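PDB 2GH9: maltose/maltodextrin-binding protein from Thermus thermophilus, which binds maltotriose and probably serves as the periplasmic receptor of a maltodextrin transport system. Local coordinates for residues Leu14-Glu19 with Gly293-Ala298; Arg22-Thr27 with Val284-Thr289; Phe149-Asn152 with Phe158-Gly161; Lys200-Arg203 with Asn207-Pro210. All coordinates share one frame; numbering follows the deposited sequence.

Overall arrangement
Contacts 1 and 2 share helix 11-26, which meets helix 293-302 in contact 1 and helix 280-290 in contact 2; they touch where Asn295 ND2 reaches Thr289 O. Contacts 3 and 4 lie on the opposite side of the chain's centre and also touch, through Tyr151 and Leu202 among others. Contact 3 is the buried one and borders the bound sugar, whereas contacts 1, 2 and 4 are partly buried. Their chemistry varies accordingly: an indole N-H with one weak bond in contact 1, purely apolar and aromatic packing in contact 2, a short tyrosine-amide bond in contact 3, and backbone carbonyls gripped at a helix end in contact 4.

Contact 1 of 4, residues Leu14-Glu19 with Gly293-Ala298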
loop_
_atom_site.group_PDB
_atom_site.type_symbol
_atom_site.label_atom_id
_atom_site.label_comp_id
_atom_site.label_asym_id
_atom_site.label_seq_id
_atom_site.Cartn_x
_atom_site.Cartn_y
_atom_site.Cartn_z
ATOM N N LEU A 14 -12.108 -10.091 -2.847
ATOM C CA LEU A 14 -12.780 -10.222 -4.130
ATOM C C LEU A 14 -14.188 -10.787 -3.953
ATOM O O LEU A 14 -15.122 -10.342 -4.620
ATOM C CB LEU A 14 -11.982 -11.128 -5.084
ATOM C CG LEU A 14 -12.565 -11.350 -6.483
ATOM C CD1 LEU A 14 -12.699 -10.018 -7.244
ATOM C CD2 LEU A 14 -11.726 -12.381 -7.269
ATOM N N GLU A 15 -14.327 -11.778 -3.072
ATOM C CA GLU A 15 -15.633 -12.381 -2.841
ATOM C C GLU A 15 -16.633 -11.360 -2.268
ATOM O O GLU A 15 -17.780 -11.312 -2.701
ATOM C CB GLU A 15 -15.533 -13.651 -1.985
ATOM C CG GLU A 15 -16.537 -14.726 -2.416
ATOM C CD GLU A 15 -16.279 -15.302 -3.826
ATOM O OE1 GLU A 15 -15.201 -15.895 -4.048
ATOM O OE2 GLU A 15 -17.149 -15.175 -4.721
ATOM N N TRP A 16 -16.184 -10.524 -1.338
ATOM C CA TRP A 16 -16.993 -9.386 -0.861
ATOM C C TRP A 16 -17.451 -8.471 -2.010
ATOM O O TRP A 16 -18.635 -8.117 -2.107
ATOM C CB TRP A 16 -16.195 -8.577 0.179
ATOM C CG TRP A 16 -16.772 -7.233 0.600
ATOM C CD1 TRP A 16 -17.578 -6.990 1.666
ATOM C CD2 TRP A 16 -16.529 -5.958 -0.007
ATOM N NE1 TRP A 16 -17.846 -5.658 1.772
ATOM C CE2 TRP A 16 -17.225 -4.996 0.751
ATOM C CE3 TRP A 16 -15.787 -5.535 -1.111
ATOM C CZ2 TRP A 16 -17.217 -3.646 0.429
ATOM C CZ3 TRP A 16 -15.769 -4.188 -1.419
ATOM C CH2 TRP A 16 -16.481 -3.265 -0.651
ATOM N N LEU A 17 -16.513 -8.090 -2.875
ATOM C CA LEU A 17 -16.828 -7.207 -3.989
ATOM C C LEU A 17 -17.858 -7.835 -4.955
ATOM O O LEU A 17 -18.768 -7.138 -5.441
ATOM C CB LEU A 17 -15.551 -6.797 -4.752
ATOM C CG LEU A 17 -15.776 -5.843 -5.932
ATOM C CD1 LEU A 17 -16.698 -4.704 -5.531
ATOM C CD2 LEU A 17 -14.467 -5.315 -6.535
ATOM N N LYS A 18 -17.707 -9.134 -5.220
ATOM C CA LYS A 18 -18.636 -9.865 -6.093
ATOM C C LYS A 18 -20.043 -9.901 -5.485
ATOM O O LYS A 18 -21.026 -9.728 -6.210
ATOM C CB LYS A 18 -18.131 -11.297 -6.379
ATOM C CG LYS A 18 -16.938 -11.363 -7.321
ATOM C CD LYS A 18 -16.783 -12.774 -7.926
ATOM C CE LYS A 18 -15.648 -12.871 -8.901
ATOM N NZ LYS A 18 -15.824 -11.946 -10.070
ATOM N N GLU A 19 -20.112 -10.110 -4.167
ATOM C CA GLU A 19 -21.373 -10.109 -3.425
ATOM C C GLU A 19 -22.054 -8.752 -3.486
ATOM O O GLU A 19 -23.265 -8.680 -3.726
ATOM C CB GLU A 19 -21.178 -10.477 -1.945
ATOM C CG GLU A 19 -22.505 -10.452 -1.141
ATOM C CD GLU A 19 -22.343 -10.555 0.354
ATOM O OE1 GLU A 19 -21.219 -10.833 0.841
ATOM O OE2 GLU A 19 -23.368 -10.349 1.055
ATOM N N GLY A 293 -20.608 2.456 6.339
ATOM C CA GLY A 293 -19.995 1.916 7.546
ATOM C C GLY A 293 -20.011 0.395 7.604
ATOM O O GLY A 293 -18.970 -0.246 7.855
ATOM N N ARG A 294 -21.195 -0.173 7.366
ATOM C CA ARG A 294 -21.419 -1.609 7.394
ATOM C C ARG A 294 -20.582 -2.381 6.380
ATOM O O ARG A 294 -20.054 -3.464 6.683
ATOM C CB ARG A 294 -22.903 -1.883 7.141
ATOM C CG ARG A 294 -23.350 -3.294 7.417
ATOM C CD ARG A 294 -24.879 -3.367 7.518
ATOM N NE ARG A 294 -25.361 -2.499 8.607
ATOM C CZ ARG A 294 -25.735 -2.903 9.826
ATOM N NH1 ARG A 294 -25.738 -4.199 10.160
ATOM N NH2 ARG A 294 -26.136 -1.995 10.717
ATOM N N ASN A 295 -20.478 -1.845 5.170
ATOM C CA ASN A 295 -19.662 -2.492 4.144
ATOM C C ASN A 295 -18.147 -2.362 4.401
ATOM O O ASN A 295 -17.398 -3.300 4.156
ATOM C CB ASN A 295 -20.035 -2.012 2.747
ATOM C CG ASN A 295 -20.867 -3.024 2.000
ATOM O OD1 ASN A 295 -20.757 -4.229 2.237
ATOM N ND2 ASN A 295 -21.684 -2.559 1.096
ATOM N N LEU A 296 -17.715 -1.211 4.904
ATOM C CA LEU A 296 -16.318 -1.043 5.287
ATOM C C LEU A 296 -15.905 -2.042 6.376
ATOM O O LEU A 296 -14.809 -2.617 6.296
ATOM C CB LEU A 296 -16.052 0.380 5.748
ATOM C CG LEU A 296 -16.157 1.471 4.683
ATOM C CD1 LEU A 296 -15.845 2.793 5.317
ATOM C CD2 LEU A 296 -15.252 1.226 3.472
ATOM N N VAL A 297 -16.793 -2.261 7.357
ATOM C CA VAL A 297 -16.566 -3.224 8.433
ATOM C C VAL A 297 -16.513 -4.633 7.862
ATOM O O VAL A 297 -15.601 -5.382 8.179
ATOM C CB VAL A 297 -17.635 -3.144 9.597
ATOM C CG1 VAL A 297 -17.524 -4.359 10.518
ATOM C CG2 VAL A 297 -17.462 -1.897 10.427
ATOM N N ALA A 298 -17.469 -4.971 6.998
ATOM C CA ALA A 298 -17.505 -6.268 6.339
ATOM C C ALA A 298 -16.212 -6.547 5.580
ATOM O O ALA A 298 -15.620 -7.620 5.705
ATOM C CB ALA A 298 -18.688 -6.331 5.387
#
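CG of Trp16 lies opposite its backbone N (chi1 170°), which carries the indole toward residues 293-298 with NE1 in front. Asn295 answers with a less usual torsion, chi1 -103°, which leaves OD1 beside that corner. Trp16 NE1 donates to Asn295 OD1 at 3.3 Å, but the bond is bent and weak, and the ring and amide planes stand 81° apart. The firmer polar tie of this amide is on its other branch, where ND2 donates to Thr289 O. Ala298 closes in from the indole edge, near the ring plane, its CB 3.8 Å from Trp16 NE1. On the benzene side, Trp16 CZ2 lies 4.0 Å from Asn295 CB. Replacing Trp16 by an alanine here would probably open a gap between the two helices and leave Asn295 OD1 without its indole donor. Phe299, next along the second helix, also meets the Trp16 ring. Trp16 thus bridges helix 11-26 and helix 293-302, while Leu14 and Leu17 pack on strands 3-7 and 32-36 and Leu296 rests on strand 104-113.

Contact 2 of 4, residues Arg22-Thr27 with Val284-Thr289; sequences RTFERT and VNFAKT
Helix 11-26 is the connection of a beta-alpha-beta unit whose parallel strands, 3-7 and 32-36, lie side by side in the larger sheet, and here its last turn packs against helix 280-290 through Phe24 and Phe286. The short axes of 22-26 and 284-289 come within 10.8 Å, their directions 125° apart. Phe24 carries most of the contact. Over one face of its ring sits the CB of Phe286, 3.7 Å from the ring centroid and almost on the normal, a CH-pi contact made by the root of the side chain. The Phe286 ring then runs past at an oblique tilt, its plane 55° from that of Phe24, with Phe286 CD1 3.5 Å from Phe24 CG. Two smaller groups border the same ring. Asn285 reaches it with its CB, 3.9 Å from Phe24 CZ, and Thr289 with its methyl, CG2 lying 3.9 Å from Phe24 CD1. The Thr289 torsion explains this choice of branch: chi1 66° sets CG2 opposite the carbonyl carbon and facing Phe24, while OG1 turns back to bond Phe286 O in the carbonyl plane, on a lone pair, so the hydroxyl is satisfied within its own helix. Beneath, Phe286 also packs on Ile3, Val5, Val32 and Leu58, and Phe24 on Val32. Two helices laid on one face of a sheet and sealed by aromatic side chains reaching down to the strands are in keeping with the layered alpha/beta lobes of periplasmic binding proteins.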
loop_
_atom_site.group_PDB
_atom_site.type_symbol
_atom_site.label_atom_id
_atom_site.label_comp_id
_atom_site.label_asym_id
_atom_site.label_seq_id
_atom_site.Cartn_x
_atom_site.Cartn_y
_atom_site.Cartn_z
ATOM N N ARG A 22 -23.565 -8.323 -6.864
ATOM C CA ARG A 22 -24.810 -9.091 -6.980
ATOM C C ARG A 22 -25.956 -8.341 -6.284
ATOM O O ARG A 22 -26.997 -8.079 -6.891
ATOM C CB ARG A 22 -24.631 -10.511 -6.404
ATOM C CG ARG A 22 -23.845 -11.456 -7.319
ATOM C CD ARG A 22 -24.018 -12.914 -6.919
ATOM N NE ARG A 22 -23.582 -13.140 -5.540
ATOM C CZ ARG A 22 -22.342 -13.471 -5.171
ATOM N NH1 ARG A 22 -21.373 -13.644 -6.068
ATOM N NH2 ARG A 22 -22.070 -13.640 -3.882
ATOM N N THR A 23 -25.738 -7.962 -5.027
ATOM C CA THR A 23 -26.699 -7.179 -4.260
ATOM C C THR A 23 -27.154 -5.874 -4.962
ATOM O O THR A 23 -28.340 -5.545 -4.915
ATOM C CB THR A 23 -26.149 -6.855 -2.867
ATOM O OG1 THR A 23 -25.843 -8.077 -2.188
ATOM C CG2 THR A 23 -27.147 -6.077 -2.055
ATOM N N PHE A 24 -26.233 -5.154 -5.610
ATOM C CA PHE A 24 -26.593 -3.938 -6.357
ATOM C C PHE A 24 -27.465 -4.222 -7.576
ATOM O O PHE A 24 -28.274 -3.390 -7.949
ATOM C CB PHE A 24 -25.348 -3.176 -6.831
ATOM C CG PHE A 24 -25.639 -1.795 -7.344
ATOM C CD1 PHE A 24 -25.934 -0.762 -6.463
ATOM C CD2 PHE A 24 -25.588 -1.513 -8.701
ATOM C CE1 PHE A 24 -26.187 0.533 -6.935
ATOM C CE2 PHE A 24 -25.842 -0.224 -9.178
ATOM C CZ PHE A 24 -26.136 0.793 -8.295
ATOM N N GLU A 25 -27.304 -5.379 -8.206
ATOM C CA GLU A 25 -28.187 -5.744 -9.301
ATOM C C GLU A 25 -29.639 -5.986 -8.839
ATOM O O GLU A 25 -30.557 -5.872 -9.639
ATOM C CB GLU A 25 -27.647 -6.964 -10.043
ATOM C CG GLU A 25 -28.359 -7.266 -11.361
ATOM C CD GLU A 25 -27.846 -8.513 -12.043
ATOM O OE1 GLU A 25 -26.732 -8.984 -11.691
ATOM O OE2 GLU A 25 -28.562 -9.018 -12.942
ATOM N N ARG A 26 -29.835 -6.314 -7.563
ATOM C CA ARG A 26 -31.164 -6.575 -7.020
ATOM C C ARG A 26 -31.761 -5.323 -6.384
ATOM O O ARG A 26 -32.952 -5.085 -6.492
ATOM C CB ARG A 26 -31.118 -7.729 -6.010
ATOM C CG ARG A 26 -31.131 -9.094 -6.659
ATOM C CD ARG A 26 -31.203 -10.237 -5.641
ATOM N NE ARG A 26 -29.878 -10.534 -5.091
ATOM C CZ ARG A 26 -29.430 -10.182 -3.881
ATOM N NH1 ARG A 26 -30.201 -9.536 -3.011
ATOM N NH2 ARG A 26 -28.185 -10.500 -3.531
ATOM N N THR A 27 -30.936 -4.509 -5.735
ATOM C CA THR A 27 -31.386 -3.207 -5.275
ATOM C C THR A 27 -31.106 -2.116 -6.328
ATOM O O THR A 27 -30.761 -0.989 -5.968
ATOM C CB THR A 27 -30.736 -2.824 -3.915
ATOM O OG1 THR A 27 -29.403 -2.335 -4.117
ATOM C CG2 THR A 27 -30.720 -4.031 -2.945
ATOM N N VAL A 284 -21.673 5.775 -9.863
ATOM C CA VAL A 284 -21.597 6.529 -8.611
ATOM C C VAL A 284 -22.448 5.907 -7.497
ATOM O O VAL A 284 -21.981 5.758 -6.364
ATOM C CB VAL A 284 -21.966 8.028 -8.806
ATOM C CG1 VAL A 284 -22.042 8.748 -7.471
ATOM C CG2 VAL A 284 -20.966 8.714 -9.719
ATOM N N ASN A 285 -23.690 5.529 -7.813
ATOM C CA ASN A 285 -24.556 4.917 -6.812
ATOM C C ASN A 285 -23.926 3.635 -6.298
ATOM O O ASN A 285 -23.928 3.393 -5.108
ATOM C CB ASN A 285 -25.952 4.620 -7.373
ATOM C CG ASN A 285 -26.854 5.846 -7.413
ATOM O OD1 ASN A 285 -26.680 6.790 -6.644
ATOM N ND2 ASN A 285 -27.826 5.828 -8.314
ATOM N N PHE A 286 -23.362 2.830 -7.191
ATOM C CA PHE A 286 -22.766 1.562 -6.772
ATOM C C PHE A 286 -21.543 1.807 -5.886
ATOM O O PHE A 286 -21.385 1.156 -4.856
ATOM C CB PHE A 286 -22.381 0.707 -7.970
ATOM C CG PHE A 286 -21.663 -0.557 -7.591
ATOM C CD1 PHE A 286 -22.256 -1.463 -6.713
ATOM C CD2 PHE A 286 -20.415 -0.849 -8.114
ATOM C CE1 PHE A 286 -21.600 -2.649 -6.349
ATOM C CE2 PHE A 286 -19.752 -2.041 -7.753
ATOM C CZ PHE A 286 -20.348 -2.930 -6.866
ATOM N N ALA A 287 -20.692 2.749 -6.289
ATOM C CA ALA A 287 -19.543 3.149 -5.472
ATOM C C ALA A 287 -19.965 3.547 -4.050
ATOM O O ALA A 287 -19.310 3.163 -3.072
ATOM C CB ALA A 287 -18.778 4.284 -6.147
ATOM N N LYS A 288 -21.068 4.292 -3.938
ATOM C CA LYS A 288 -21.524 4.767 -2.643
ATOM C C LYS A 288 -21.991 3.594 -1.776
ATOM O O LYS A 288 -21.774 3.627 -0.582
ATOM C CB LYS A 288 -22.592 5.875 -2.784
ATOM C CG LYS A 288 -22.027 7.172 -3.384
ATOM C CD LYS A 288 -23.092 8.138 -3.896
ATOM C CE LYS A 288 -23.896 8.742 -2.763
ATOM N NZ LYS A 288 -24.686 9.944 -3.219
ATOM N N THR A 289 -22.560 2.549 -2.378
ATOM C CA THR A 289 -22.968 1.352 -1.609
ATOM C C THR A 289 -21.769 0.669 -0.938
ATOM O O THR A 289 -21.918 0.088 0.122
ATOM C CB THR A 289 -23.748 0.284 -2.454
ATOM O OG1 THR A 289 -22.895 -0.311 -3.463
ATOM C CG2 THR A 289 -25.004 0.898 -3.097
#

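Contact 3 of 4, residues Phe149-Asn152 with Phe158-Gly161. With GLC (alpha-D-glucopyranose), chain B.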
loop_
_atom_site.group_PDB
_atom_site.type_symbol
_atom_site.label_atom_id
_atom_site.label_comp_id
_atom_site.label_asym_id
_atom_site.label_seq_id
_atom_site.Cartn_x
_atom_site.Cartn_y
_atom_site.Cartn_z
ATOM N N PHE A 149 12.467 -14.915 8.151
ATOM C CA PHE A 149 12.006 -13.644 7.612
ATOM C C PHE A 149 12.174 -13.503 6.103
ATOM O O PHE A 149 13.262 -13.693 5.547
ATOM C CB PHE A 149 12.700 -12.470 8.304
ATOM C CG PHE A 149 12.343 -11.144 7.718
ATOM C CD1 PHE A 149 11.045 -10.643 7.845
ATOM C CD2 PHE A 149 13.284 -10.387 7.037
ATOM C CE1 PHE A 149 10.713 -9.435 7.291
ATOM C CE2 PHE A 149 12.944 -9.159 6.495
ATOM C CZ PHE A 149 11.660 -8.694 6.622
ATOM N N LEU A 150 11.074 -13.136 5.442
ATOM C CA LEU A 150 11.061 -12.905 4.028
ATOM C C LEU A 150 10.159 -11.709 3.733
ATOM O O LEU A 150 9.226 -11.437 4.479
ATOM C CB LEU A 150 10.559 -14.139 3.273
ATOM C CG LEU A 150 11.447 -15.403 3.252
ATOM C CD1 LEU A 150 10.748 -16.522 2.424
ATOM C CD2 LEU A 150 12.826 -15.054 2.686
ATOM N N TYR A 151 10.465 -11.015 2.648
ATOM C CA TYR A 151 9.621 -9.913 2.157
ATOM C C TYR A 151 10.001 -9.549 0.722
ATOM O O TYR A 151 11.040 -9.988 0.215
ATOM C CB TYR A 151 9.691 -8.679 3.100
ATOM C CG TYR A 151 10.856 -7.733 2.874
ATOM C CD1 TYR A 151 12.160 -8.137 3.132
ATOM C CD2 TYR A 151 10.651 -6.418 2.443
ATOM C CE1 TYR A 151 13.224 -7.295 2.930
ATOM C CE2 TYR A 151 11.727 -5.551 2.233
ATOM C CZ TYR A 151 13.019 -6.012 2.491
ATOM O OH TYR A 151 14.111 -5.221 2.323
ATOM N N ASN A 152 9.160 -8.736 0.086
ATOM C CA ASN A 152 9.414 -8.246 -1.267
ATOM C C ASN A 152 10.569 -7.242 -1.292
ATOM O O ASN A 152 10.375 -6.046 -1.424
ATOM C CB ASN A 152 8.120 -7.656 -1.858
ATOM C CG ASN A 152 8.194 -7.436 -3.340
ATOM O OD1 ASN A 152 9.195 -7.762 -4.000
ATOM N ND2 ASN A 152 7.109 -6.878 -3.898
ATOM N N PHE A 158 7.771 -1.189 -0.119
ATOM C CA PHE A 158 8.004 -2.067 1.051
ATOM C C PHE A 158 9.205 -1.619 1.892
ATOM O O PHE A 158 9.210 -1.735 3.126
ATOM C CB PHE A 158 8.197 -3.513 0.583
ATOM C CG PHE A 158 6.920 -4.242 0.332
ATOM C CD1 PHE A 158 6.463 -5.183 1.242
ATOM C CD2 PHE A 158 6.178 -3.998 -0.801
ATOM C CE1 PHE A 158 5.293 -5.857 1.014
ATOM C CE2 PHE A 158 4.995 -4.664 -1.020
ATOM C CZ PHE A 158 4.566 -5.611 -0.124
ATOM N N ASN A 159 10.209 -1.078 1.206
ATOM C CA ASN A 159 11.447 -0.607 1.827
ATOM C C ASN A 159 11.437 0.823 2.358
ATOM O O ASN A 159 12.375 1.205 3.054
ATOM C CB ASN A 159 12.607 -0.749 0.835
ATOM C CG ASN A 159 13.070 -2.162 0.711
ATOM O OD1 ASN A 159 13.564 -2.731 1.676
ATOM N ND2 ASN A 159 12.875 -2.756 -0.451
ATOM N N PHE A 160 10.408 1.617 2.043
ATOM C CA PHE A 160 10.387 2.999 2.494
ATOM C C PHE A 160 10.650 3.141 3.996
ATOM O O PHE A 160 11.370 4.043 4.406
ATOM C CB PHE A 160 9.109 3.754 2.114
ATOM C CG PHE A 160 9.034 5.111 2.758
ATOM C CD1 PHE A 160 9.899 6.123 2.355
ATOM C CD2 PHE A 160 8.166 5.356 3.814
ATOM C CE1 PHE A 160 9.859 7.361 2.960
ATOM C CE2 PHE A 160 8.146 6.596 4.435
ATOM C CZ PHE A 160 8.997 7.598 4.003
ATOM N N GLY A 161 10.097 2.250 4.821
ATOM C CA GLY A 161 10.275 2.345 6.263
ATOM C C GLY A 161 11.720 2.376 6.719
ATOM O O GLY A 161 12.060 3.054 7.685
HETATM C C1 GLC B . 0.241 -3.034 -2.026
HETATM C C2 GLC B . -0.266 -1.646 -1.684
HETATM C C3 GLC B . 0.131 -0.664 -2.810
HETATM C C4 GLC B . 1.613 -0.715 -3.148
HETATM C C5 GLC B . 2.050 -2.158 -3.386
HETATM C C6 GLC B . 3.570 -2.247 -3.566
HETATM O O2 GLC B . -1.691 -1.666 -1.569
HETATM O O3 GLC B . -0.246 0.651 -2.462
HETATM O O4 GLC B . 1.876 0.085 -4.318
HETATM O O5 GLC B . 1.651 -2.999 -2.279
HETATM O O6 GLC B . 3.953 -3.369 -4.366
#
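Asn152 lays its CB over one face of the Phe158 ring, 4.1 Å from the ring centroid and almost on the normal, a CH-pi contact. The edge of that ring meets one glucose unit of the bound maltotriose: Phe158 CE2 comes to 3.7 Å from GLC O6, which lies in the ring plane. Phe158 belongs to the glycan pocket, and its apolar edge borders the sugar; the same glucose unit is hydrogen-bonded to Glu113 OE2 and Asp155 OD2. Next to it, Tyr151 OH donates to Asn159 OD1 at 2.6 Å. The hydroxyl arrives in the carbonyl plane, on a lone pair, with a C=O...O angle of 136°, while the phenol ring is turned 75° from the amide plane. Tyr151 can reach because its chi1 of 84° places CG between the backbone N and the carbonyl carbon, aiming the ring toward the helix. The other end of this amide is fixed as well, since ND2 donates to Ile153 O and Asp155 O. With a leucine in place of Asn159, the buried Tyr151 hydroxyl would probably lose its acceptor and the two carbonyls their amide donor. The contact joins the end of strand 149-150 to the start of helix 156-166, with Tyr151 also against Ile199 and Leu202 of helix 189-204, and Phe158 against Tyr215 of helix 215-224 and Asn232 of strand 227-232.

Contact 4 of 4, residues Lys200-Arg203 with Asn207-Pro210; sequences KDLR and NLVP
Leu202 O accepts two backbone amides from beyond the helix end: Leu208 N at 2.9 Å, nearly in line with the carbonyl bond, and Val209 N at 3.2 Å, from above the carbonyl plane. The next residue adds a side-chain grip. Arg203 NE donates to Val209 O at 2.9 Å with an N-H...O angle of 164°, and this acceptor lies at the edge of the guanidinium, close to its plane. A bend at chi3 (-74°) after an otherwise extended chain brings NE alongside that carbonyl, and NH2 makes a weaker bond to Pro210 O. NH1 donates to Ile356 O, so each of the three nitrogens has a backbone carbonyl as partner, NH2 only weakly, which probably fixes the orientation of the guanidinium. A water donates both to Arg203 O and to Asn207 OD1, 2.8 Å from the latter, tying the helix end to the turn. Apolar packing lies outside these bonds: Leu202 CD2 and Leu208 CD1 are 4.4 Å apart, and Leu208 goes on to touch Leu135 and Ala138 of helix 131-141. Val209 and Pro210 rest on Phe149 and Leu150 of strand 149-150. Asn207, with positive phi (56°), is the first residue to leave helical geometry, and together with the amides that return to Leu202 O it forms a C-terminal helix cap, turning the chain out of helix 189-204.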
loop_
_atom_site.group_PDB
_atom_site.type_symbol
_atom_site.label_atom_id
_atom_site.label_comp_id
_atom_site.label_asym_id
_atom_site.label_seq_id
_atom_site.Cartn_x
_atom_site.Cartn_y
_atom_site.Cartn_z
ATOM N N LYS A 200 20.940 -4.373 1.424
ATOM C CA LYS A 200 21.978 -5.355 1.022
ATOM C C LYS A 200 22.327 -6.342 2.131
ATOM O O LYS A 200 22.384 -7.557 1.902
ATOM C CB LYS A 200 23.252 -4.665 0.551
ATOM C CG LYS A 200 23.161 -4.149 -0.834
ATOM C CD LYS A 200 24.436 -3.377 -1.255
ATOM C CE LYS A 200 25.634 -4.294 -1.527
ATOM N NZ LYS A 200 26.817 -3.448 -1.923
ATOM N N ASP A 201 22.526 -5.811 3.336
ATOM C CA ASP A 201 22.926 -6.614 4.485
ATOM C C ASP A 201 21.899 -7.665 4.822
ATOM O O ASP A 201 22.253 -8.706 5.352
ATOM C CB ASP A 201 23.183 -5.743 5.732
ATOM C CG ASP A 201 24.409 -4.848 5.603
ATOM O OD1 ASP A 201 25.212 -5.013 4.657
ATOM O OD2 ASP A 201 24.572 -3.954 6.468
ATOM N N LEU A 202 20.620 -7.382 4.553
ATOM C CA LEU A 202 19.544 -8.351 4.776
ATOM C C LEU A 202 19.802 -9.631 3.961
ATOM O O LEU A 202 19.343 -10.705 4.316
ATOM C CB LEU A 202 18.156 -7.740 4.425
ATOM C CG LEU A 202 17.542 -6.731 5.425
ATOM C CD1 LEU A 202 16.216 -6.140 4.933
ATOM C CD2 LEU A 202 17.322 -7.373 6.784
ATOM N N ARG A 203 20.527 -9.497 2.861
ATOM C CA ARG A 203 20.898 -10.665 2.060
ATOM C C ARG A 203 22.321 -11.120 2.372
ATOM O O ARG A 203 22.519 -12.248 2.744
ATOM C CB ARG A 203 20.763 -10.362 0.577
ATOM C CG ARG A 203 21.103 -11.535 -0.349
ATOM C CD ARG A 203 20.685 -11.199 -1.771
ATOM N NE ARG A 203 19.227 -11.270 -1.909
ATOM C CZ ARG A 203 18.522 -10.751 -2.912
ATOM N NH1 ARG A 203 19.118 -10.097 -3.894
ATOM N NH2 ARG A 203 17.202 -10.881 -2.925
ATOM N N ASN A 207 21.920 -12.741 5.957
ATOM C CA ASN A 207 21.501 -13.967 5.258
ATOM C C ASN A 207 20.035 -14.338 5.544
ATOM O O ASN A 207 19.723 -15.487 5.906
ATOM C CB ASN A 207 22.453 -15.137 5.580
ATOM C CG ASN A 207 22.238 -16.339 4.657
ATOM O OD1 ASN A 207 22.085 -16.191 3.434
ATOM N ND2 ASN A 207 22.208 -17.529 5.242
ATOM N N LEU A 208 19.142 -13.352 5.387
ATOM C CA LEU A 208 17.726 -13.550 5.689
ATOM C C LEU A 208 16.875 -13.691 4.424
ATOM O O LEU A 208 15.969 -14.545 4.365
ATOM C CB LEU A 208 17.194 -12.410 6.582
ATOM C CG LEU A 208 17.691 -12.378 8.033
ATOM C CD1 LEU A 208 17.010 -11.273 8.836
ATOM C CD2 LEU A 208 17.455 -13.715 8.704
ATOM N N VAL A 209 17.188 -12.879 3.413
ATOM C CA VAL A 209 16.390 -12.795 2.201
ATOM C C VAL A 209 17.250 -13.112 0.980
ATOM O O VAL A 209 17.941 -12.250 0.473
ATOM C CB VAL A 209 15.736 -11.395 2.056
ATOM C CG1 VAL A 209 14.714 -11.420 0.926
ATOM C CG2 VAL A 209 15.072 -10.966 3.407
ATOM N N PRO A 210 17.217 -14.370 0.516
ATOM C CA PRO A 210 18.033 -14.736 -0.649
ATOM C C PRO A 210 17.534 -14.186 -1.987
ATOM O O PRO A 210 16.492 -13.524 -2.070
ATOM C CB PRO A 210 17.988 -16.270 -0.650
ATOM C CG PRO A 210 16.730 -16.628 0.096
ATOM C CD PRO A 210 16.479 -15.519 1.079
HETATM O O HOH W 1 23.405 -14.527 1.535
#